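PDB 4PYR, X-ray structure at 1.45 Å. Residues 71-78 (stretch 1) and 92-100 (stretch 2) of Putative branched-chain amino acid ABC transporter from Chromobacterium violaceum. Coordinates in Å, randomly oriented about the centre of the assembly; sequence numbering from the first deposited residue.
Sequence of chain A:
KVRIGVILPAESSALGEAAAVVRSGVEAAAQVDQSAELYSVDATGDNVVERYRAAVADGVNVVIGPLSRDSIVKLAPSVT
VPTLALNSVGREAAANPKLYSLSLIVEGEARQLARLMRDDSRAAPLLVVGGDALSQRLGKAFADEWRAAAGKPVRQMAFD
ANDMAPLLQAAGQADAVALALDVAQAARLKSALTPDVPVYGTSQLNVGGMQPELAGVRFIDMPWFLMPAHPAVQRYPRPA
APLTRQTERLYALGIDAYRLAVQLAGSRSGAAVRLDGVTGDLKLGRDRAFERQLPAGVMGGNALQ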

ATOM      1  N   SER A  71      -8.722  10.579  13.224  1.00 28.77           N
ATOM      2  CA  SER A  71      -8.596  11.945  12.696  1.00 29.92           C
ATOM      3  C   SER A  71      -9.363  12.179  11.397  1.00 30.12           C
ATOM      4  O   SER A  71      -9.866  13.281  11.155  1.00 31.55           O
ATOM      5  N   ILE A  72      -9.365  11.164  10.535  1.00 30.24           N
ATOM      6  CA  ILE A  72     -10.080  11.231   9.271  1.00 30.04           C
ATOM      7  C   ILE A  72     -11.582  11.458   9.486  1.00 34.33           C
ATOM      8  O   ILE A  72     -12.153  12.339   8.851  1.00 35.76           O
ATOM      9  N   VAL A  73     -12.185  10.680  10.395  1.00 34.46           N
ATOM     10  CA  VAL A  73     -13.608  10.784  10.732  1.00 38.82           C
ATOM     11  C   VAL A  73     -13.968  12.158  11.293  1.00 43.08           C
ATOM     12  O   VAL A  73     -14.984  12.746  10.914  1.00 43.62           O
ATOM     13  N   LYS A  74     -13.145  12.655  12.213  1.00 37.66           N
ATOM     14  CA  LYS A  74     -13.353  13.974  12.827  1.00 33.32           C
ATOM     15  C   LYS A  74     -13.268  15.116  11.831  1.00 31.62           C
ATOM     16  O   LYS A  74     -13.911  16.148  12.017  1.00 35.20           O
ATOM     17  N   LEU A  75     -12.414  14.949  10.833  1.00 34.49           N
ATOM     18  CA  LEU A  75     -12.091  15.999   9.858  1.00 28.38           C
ATOM     19  C   LEU A  75     -13.069  16.085   8.679  1.00 30.97           C
ATOM     20  O   LEU A  75     -13.338  17.172   8.197  1.00 30.85           O
ATOM     21  N   ALA A  76     -13.538  14.936   8.204  1.00 29.58           N
ATOM     22  CA  ALA A  76     -14.302  14.857   6.927  1.00 29.50           C
ATOM     23  C   ALA A  76     -15.359  15.987   6.712  1.00 29.96           C
ATOM     24  O   ALA A  76     -15.386  16.629   5.646  1.00 36.41           O
ATOM     25  N   PRO A  77     -16.158  16.292   7.733  1.00 36.36           N
ATOM     26  CA  PRO A  77     -17.214  17.328   7.486  1.00 38.83           C
ATOM     27  C   PRO A  77     -16.643  18.713   7.208  1.00 43.28           C
ATOM     28  O   PRO A  77     -17.311  19.531   6.571  1.00 45.64           O
ATOM     29  N   SER A  78     -15.419  18.956   7.680  1.00 40.85           N
ATOM     30  CA  SER A  78     -14.772  20.269   7.532  1.00 43.50           C
ATOM     31  C   SER A  78     -13.899  20.388   6.269  1.00 37.53           C
ATOM     32  O   SER A  78     -13.382  21.476   5.945  1.00 39.75           O
ATOM     33  N   GLU A  92     -17.634   5.208   8.979  1.00 62.64           N
ATOM     34  CA  GLU A  92     -18.240   6.290   9.785  1.00 63.22           C
ATOM     35  C   GLU A  92     -17.867   7.695   9.287  1.00 55.96           C
ATOM     36  O   GLU A  92     -18.558   8.671   9.600  1.00 55.32           O
ATOM     37  N   ALA A  93     -16.764   7.817   8.557  1.00 52.12           N
ATOM     38  CA  ALA A  93     -16.412   9.105   7.976  1.00 45.83           C
ATOM     39  C   ALA A  93     -17.571   9.633   7.134  1.00 51.44           C
ATOM     40  O   ALA A  93     -18.245   8.863   6.442  1.00 46.46           O
ATOM     41  N   ALA A  94     -17.782  10.947   7.213  1.00 50.46           N
ATOM     42  CA  ALA A  94     -18.802  11.630   6.418  1.00 45.08           C
ATOM     43  C   ALA A  94     -18.386  11.646   4.950  1.00 41.31           C
ATOM     44  O   ALA A  94     -17.245  11.883   4.612  1.00 38.70           O
ATOM     45  N   ALA A  95     -19.367  11.388   4.083  1.00 43.87           N
ATOM     46  CA  ALA A  95     -19.115  11.535   2.655  1.00 45.28           C
ATOM     47  C   ALA A  95     -18.723  12.991   2.368  1.00 38.21           C
ATOM     48  O   ALA A  95     -19.334  13.944   2.893  1.00 42.43           O
ATOM     49  N   ASN A  96     -17.731  13.135   1.507  1.00 40.56           N
ATOM     50  CA  ASN A  96     -17.159  14.439   1.149  1.00 38.58           C
ATOM     51  C   ASN A  96     -16.326  14.278  -0.109  1.00 31.24           C
ATOM     52  O   ASN A  96     -15.334  13.559  -0.116  1.00 37.51           O
ATOM     53  N   PRO A  97     -16.717  14.950  -1.195  1.00 36.05           N
ATOM     54  CA  PRO A  97     -16.122  14.631  -2.486  1.00 33.93           C
ATOM     55  C   PRO A  97     -14.736  15.171  -2.702  1.00 31.87           C
ATOM     56  O   PRO A  97     -14.086  14.791  -3.684  1.00 35.06           O
ATOM     57  N   LYS A  98     -14.262  16.011  -1.775  1.00 29.19           N
ATOM     58  CA  LYS A  98     -12.908  16.521  -1.804  1.00 30.26           C
ATOM     59  C   LYS A  98     -11.967  15.709  -0.937  1.00 26.39           C
ATOM     60  O   LYS A  98     -10.809  16.044  -0.890  1.00 27.47           O
ATOM     61  N   LEU A  99     -12.485  14.684  -0.270  1.00 29.55           N
ATOM     62  CA  LEU A  99     -11.671  13.811   0.569  1.00 26.70           C
ATOM     63  C   LEU A  99     -11.339  12.514  -0.141  1.00 23.58           C
ATOM     64  O   LEU A  99     -12.200  11.751  -0.495  1.00 27.82           O
ATOM     65  N   TYR A 100      -9.999  12.266  -0.259  1.00 25.16           N
ATOM     66  CA  TYR A 100      -9.474  11.139  -1.020  1.00 24.26           C
ATOM     67  C   TYR A 100      -8.532  10.367  -0.083  1.00 21.94           C
ATOM     68  O   TYR A 100      -8.187  10.852   0.986  1.00 21.67           O
TER

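Which side chains form the apolar heart of the contact? Ala-76 points toward the second stretch, and its CB meets three atoms of two residues: it lies 3.8 Å from CD2 of Leu-99, 4.1 Å from CB of Ala-94 and 3.6 Å from the carbonyl O of Ala-94. Leu-99 (chi1 t, chi2 p) also points inward, and its CD2 comes within 4.3 Å of CG2 of Ile-72 (chi1 m, chi2 t). The methyl of Ala-76 thus packs against both the side chain and the carbonyl of Ala-94.

How do the flanking residues extend this packing? Val-73, in the t rotamer, sets CG2 4.3 Å from CB of Ala-93 and CG1 3.9 Å from CG of Glu-92, a poorly ordered residue. Pro-77 directs its CA-to-CB bond away, yet its ring still reaches across, with CG 4.1 Å from CB of Ala-94.

What polar link joins the stretches directly? Asn-96 (chi1 t) points toward the first stretch and donates from ND2 to O of Ala-76 at 2.7 Å. Its OD1 accepts from N of Lys-98 at 3.1 Å, so the same amide also braces the turn from Asn-96 to Leu-99.

Does water contribute? Water 1 links two backbone groups, one from each stretch, donating to O of Val-73 at 2.7 Å and accepting from N of Ala-94 at 2.6 Å.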

ATOM      1  CB  SER A  71      -7.128  12.252  12.359  1.00 27.82           C
ATOM      2  OG  SER A  71      -6.366  12.322  13.528  1.00 31.47           O
ATOM      3  CB  ILE A  72      -9.780  10.000   8.398  1.00 29.85           C
ATOM      4  CG1 ILE A  72      -8.322  10.058   7.939  1.00 27.50           C
ATOM      5  CG2 ILE A  72     -10.740   9.918   7.225  1.00 28.49           C
ATOM      6  CD1 ILE A  72      -7.807   8.784   7.310  1.00 31.44           C
ATOM      7  CB  VAL A  73     -14.020   9.708  11.750  1.00 38.98           C
ATOM      8  CG1 VAL A  73     -15.463   9.911  12.184  1.00 41.15           C
ATOM      9  CG2 VAL A  73     -13.849   8.316  11.145  1.00 36.15           C
ATOM     10  CB  LYS A  74     -12.311  14.224  13.939  1.00 34.91           C
ATOM     11  CG  LYS A  74     -12.511  13.347  15.162  1.00 36.23           C
ATOM     12  CD  LYS A  74     -11.485  13.644  16.255  1.00 40.07           C
ATOM     13  CE  LYS A  74     -11.878  13.029  17.586  1.00 38.94           C
ATOM     14  NZ  LYS A  74     -13.172  13.543  18.076  1.00 47.18           N
ATOM     15  CB  LEU A  75     -10.681  15.800   9.308  1.00 30.98           C
ATOM     16  CG  LEU A  75     -10.132  16.848   8.305  1.00 24.17           C
ATOM     17  CD1 LEU A  75     -10.163  18.219   8.985  1.00 34.51           C
ATOM     18  CD2 LEU A  75      -8.746  16.541   7.772  1.00 26.34           C
ATOM     19  CB  ALA A  76     -14.938  13.481   6.787  1.00 30.77           C
ATOM     20  CB  PRO A  77     -18.057  17.352   8.794  1.00 42.99           C
ATOM     21  CG  PRO A  77     -17.764  16.031   9.440  1.00 42.38           C
ATOM     22  CD  PRO A  77     -16.371  15.624   9.035  1.00 37.53           C
ATOM     23  CB  SER A  78     -13.982  20.605   8.819  1.00 43.56           C
ATOM     24  OG  SER A  78     -14.855  20.488   9.935  1.00 43.71           O
ATOM     25  CB  GLU A  92     -17.868   6.178  11.275  1.00 67.87           C
ATOM     26  CG  GLU A  92     -18.376   7.372  12.091  1.00 64.41           C
ATOM     27  CD  GLU A  92     -18.135   7.289  13.585  1.00 75.94           C
ATOM     28  OE1 GLU A  92     -17.211   6.566  14.022  1.00 77.49           O
ATOM     29  OE2 GLU A  92     -18.876   7.981  14.321  1.00 74.87           O
ATOM     30  CB  ALA A  93     -15.183   8.992   7.132  1.00 39.95           C
ATOM     31  CB  ALA A  94     -19.009  13.057   6.916  1.00 51.60           C
ATOM     32  CB  ALA A  95     -20.323  11.149   1.847  1.00 42.54           C
ATOM     33  CB  ASN A  96     -16.320  15.040   2.273  1.00 34.22           C
ATOM     34  CG  ASN A  96     -15.957  16.497   2.008  1.00 34.27           C
ATOM     35  OD1 ASN A  96     -15.670  16.883   0.872  1.00 38.39           O
ATOM     36  ND2 ASN A  96     -15.928  17.297   3.054  1.00 37.10           N
ATOM     37  CB  PRO A  97     -17.117  15.257  -3.498  1.00 41.43           C
ATOM     38  CG  PRO A  97     -17.751  16.353  -2.735  1.00 39.90           C
ATOM     39  CD  PRO A  97     -17.945  15.766  -1.369  1.00 39.70           C
ATOM     40  CB  LYS A  98     -12.868  17.957  -1.312  1.00 31.43           C
ATOM     41  CG  LYS A  98     -13.604  18.917  -2.217  1.00 35.23           C
ATOM     42  CD  LYS A  98     -13.409  20.321  -1.656  1.00 38.25           C
ATOM     43  CE  LYS A  98     -12.872  21.275  -2.707  1.00 41.71           C
ATOM     44  NZ  LYS A  98     -14.009  21.967  -3.347  1.00 47.99           N
ATOM     45  CB  LEU A  99     -12.395  13.527   1.895  1.00 28.94           C
ATOM     46  CG  LEU A  99     -11.633  12.669   2.911  1.00 29.53           C
ATOM     47  CD1 LEU A  99     -10.249  13.270   3.183  1.00 30.77           C
ATOM     48  CD2 LEU A  99     -12.420  12.442   4.200  1.00 31.67           C
ATOM     49  CB  TYR A 100      -8.644  11.635  -2.235  1.00 24.26           C
ATOM     50  CG  TYR A 100      -9.442  12.503  -3.205  1.00 26.25           C
ATOM     51  CD1 TYR A 100     -10.096  11.929  -4.264  1.00 26.67           C
ATOM     52  CD2 TYR A 100      -9.481  13.887  -3.059  1.00 24.53           C
ATOM     53  CE1 TYR A 100     -10.870  12.707  -5.144  1.00 31.75           C
ATOM     54  CE2 TYR A 100     -10.225  14.680  -3.939  1.00 29.98           C
ATOM     55  CZ  TYR A 100     -10.899  14.086  -4.972  1.00 27.68           C
ATOM     56  OH  TYR A 100     -11.636  14.867  -5.858  1.00 34.13           O
TER
HETATM   57  O   HOH W   1     -17.156  12.062   9.480  1.00 37.14           O